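Local coordinates for N-formylglutamate amidohydrolase (PDB 2Q7S), which binds a zinc ion and is probably a hydrolase of the N-formylglutamate amidohydrolase family, at residues D59-A64 / A269-D274. Sequence-based numbering, arbitrary orientation.
Sequences DALWEA and ATLQRD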
loop_
_atom_site.group_PDB
_atom_site.type_symbol
_atom_site.label_atom_id
_atom_site.label_comp_id
_atom_site.label_asym_id
_atom_site.label_seq_id
_atom_site.Cartn_x
_atom_site.Cartn_y
_atom_site.Cartn_z
ATOM N N ASP A 59 -7.547 1.585 4.529
ATOM C CA ASP A 59 -7.941 0.369 5.236
ATOM C C ASP A 59 -9.451 0.248 5.498
ATOM O O ASP A 59 -9.991 -0.848 5.377
ATOM C CB ASP A 59 -7.108 0.188 6.490
ATOM C CG ASP A 59 -7.397 1.205 7.533
ATOM O OD1 ASP A 59 -7.487 2.426 7.232
ATOM O OD2 ASP A 59 -7.528 0.756 8.688
ATOM N N ALA A 60 -10.121 1.359 5.816
ATOM C CA ALA A 60 -11.596 1.368 6.051
ATOM C C ALA A 60 -12.348 1.223 4.724
ATOM O O ALA A 60 -13.423 0.625 4.692
ATOM C CB ALA A 60 -12.034 2.657 6.788
ATOM N N LEU A 61 -11.766 1.738 3.624
ATOM C CA LEU A 61 -12.368 1.603 2.275
ATOM C C LEU A 61 -12.485 0.136 1.908
ATOM O O LEU A 61 -13.492 -0.283 1.344
ATOM C CB LEU A 61 -11.571 2.301 1.192
ATOM C CG LEU A 61 -11.666 3.840 1.035
ATOM C CD1 LEU A 61 -10.664 4.274 -0.028
ATOM C CD2 LEU A 61 -13.094 4.260 0.697
ATOM N N TRP A 62 -11.469 -0.638 2.291
ATOM C CA TRP A 62 -11.481 -2.069 2.010
ATOM C C TRP A 62 -11.898 -2.952 3.165
ATOM O O TRP A 62 -11.508 -4.133 3.220
ATOM C CB TRP A 62 -10.118 -2.479 1.487
ATOM C CG TRP A 62 -9.707 -1.854 0.162
ATOM C CD1 TRP A 62 -9.034 -0.672 -0.008
ATOM C CD2 TRP A 62 -9.845 -2.421 -1.159
ATOM N NE1 TRP A 62 -8.767 -0.458 -1.347
ATOM C CE2 TRP A 62 -9.228 -1.525 -2.067
ATOM C CE3 TRP A 62 -10.423 -3.596 -1.661
ATOM C CZ2 TRP A 62 -9.196 -1.756 -3.448
ATOM C CZ3 TRP A 62 -10.398 -3.821 -3.067
ATOM C CH2 TRP A 62 -9.778 -2.910 -3.916
ATOM N N GLU A 63 -12.697 -2.420 4.084
ATOM C CA GLU A 63 -13.194 -3.229 5.229
ATOM C C GLU A 63 -13.817 -4.599 4.895
ATOM O O GLU A 63 -13.689 -5.485 5.677
ATOM C CB GLU A 63 -14.205 -2.432 6.072
ATOM C CG GLU A 63 -15.431 -2.049 5.315
ATOM C CD GLU A 63 -16.644 -1.864 6.180
ATOM O OE1 GLU A 63 -16.488 -1.537 7.383
ATOM O OE2 GLU A 63 -17.763 -2.026 5.635
ATOM N N ALA A 64 -14.443 -4.752 3.727
ATOM C CA ALA A 64 -15.095 -6.018 3.242
ATOM C C ALA A 64 -14.206 -7.230 3.130
ATOM O O ALA A 64 -14.687 -8.341 3.103
ATOM C CB ALA A 64 -15.682 -5.797 1.882
ATOM N N ALA A 269 -18.641 6.822 1.250
ATOM C CA ALA A 269 -19.658 5.787 1.421
ATOM C C ALA A 269 -19.907 4.978 0.160
ATOM O O ALA A 269 -19.921 3.746 0.189
ATOM C CB ALA A 269 -20.980 6.413 1.882
ATOM N N THR A 270 -20.123 5.685 -0.933
ATOM C CA THR A 270 -20.356 5.069 -2.250
ATOM C C THR A 270 -19.132 4.317 -2.748
ATOM O O THR A 270 -19.258 3.207 -3.297
ATOM C CB THR A 270 -20.894 6.117 -3.313
ATOM O OG1 THR A 270 -19.948 7.169 -3.484
ATOM C CG2 THR A 270 -22.161 6.718 -2.837
ATOM N N LEU A 271 -17.917 4.837 -2.499
ATOM C CA LEU A 271 -16.732 4.096 -2.911
ATOM C C LEU A 271 -16.525 2.818 -2.107
ATOM O O LEU A 271 -16.234 1.737 -2.676
ATOM C CB LEU A 271 -15.478 4.971 -2.826
ATOM C CG LEU A 271 -14.214 4.304 -3.330
ATOM C CD1 LEU A 271 -14.324 4.018 -4.830
ATOM C CD2 LEU A 271 -13.019 5.180 -2.970
ATOM N N GLN A 272 -16.706 2.922 -0.788
ATOM C CA GLN A 272 -16.594 1.772 0.112
ATOM C C GLN A 272 -17.602 0.694 -0.312
ATOM O O GLN A 272 -17.286 -0.479 -0.340
ATOM C CB GLN A 272 -16.912 2.204 1.548
ATOM C CG GLN A 272 -16.650 1.144 2.622
ATOM C CD GLN A 272 -16.964 1.653 4.026
ATOM O OE1 GLN A 272 -18.071 2.108 4.300
ATOM N NE2 GLN A 272 -15.972 1.607 4.913
ATOM N N ARG A 273 -18.813 1.110 -0.621
ATOM C CA ARG A 273 -19.862 0.185 -1.099
ATOM C C ARG A 273 -19.420 -0.506 -2.397
ATOM O O ARG A 273 -19.393 -1.717 -2.495
ATOM C CB ARG A 273 -21.174 0.944 -1.284
ATOM C CG ARG A 273 -22.284 0.116 -1.957
ATOM C CD ARG A 273 -22.424 0.427 -3.477
ATOM N NE ARG A 273 -22.886 1.778 -3.901
ATOM C CZ ARG A 273 -23.524 2.721 -3.177
ATOM N NH1 ARG A 273 -23.858 2.572 -1.887
ATOM N NH2 ARG A 273 -23.847 3.873 -3.769
ATOM N N ASP A 274 -18.989 0.279 -3.369
ATOM C CA ASP A 274 -18.436 -0.276 -4.611
ATOM C C ASP A 274 -17.278 -1.257 -4.390
ATOM O O ASP A 274 -17.206 -2.307 -5.044
ATOM C CB ASP A 274 -18.022 0.839 -5.565
ATOM C CG ASP A 274 -19.200 1.587 -6.119
ATOM O OD1 ASP A 274 -20.366 1.171 -5.890
ATOM O OD2 ASP A 274 -18.960 2.608 -6.776
#
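The carbonyl oxygen of Ala60 accepts two N-H groups, one from each segment, and they approach from opposite faces of its carbonyl plane. Across the contact Gln272 NE2 donates to Ala60 O at 2.7 Å in a nearly straight bond, with an N-H...O angle of 163°. The donor sits above the carbonyl plane, whereas the oxygen lies almost exactly in the plane of the Gln272 amide. The second donor is local: Glu63 N reaches Ala60 O over 3.2 Å, a turn-like i to i+3 bond at the end of helix 58-61, where Trp62 is the first residue to leave helical geometry. Gln272 thus adds a side-chain amide to a carbonyl of the last helical turn. Its CG is anti to the backbone N (chi1 -172°) and the chain runs on extended, with CG passing 3.7 Å from Leu61 O on the way. Glu63 crosses this chain at about a right angle; its carboxylate stacks on the amide with the two planes 19° apart, and Glu63 CD lies 3.8 Å from Gln272 NE2.

Here the short helix that follows Asp55 and the long C-terminal helix 267-289 pack against strand 244-252 of one mixed sheet, an alpha/beta arrangement consistent with the family's zinc exopeptidase-like clan. Facing that strand the contact is apolar. Both methyls of Leu61 face one methyl of Leu271, Leu61 CD2 standing 3.8 Å and Leu61 CD1 3.9 Å from Leu271 CD2, and the two buried side chains cross at a slant. Ile251 and Tyr256 touch both leucines, joining the helix pair to the sheet and to the loop after it. The zinc ion, held by His32, Asp55 and His172, lies about 11 Å from the Leu61 side chain.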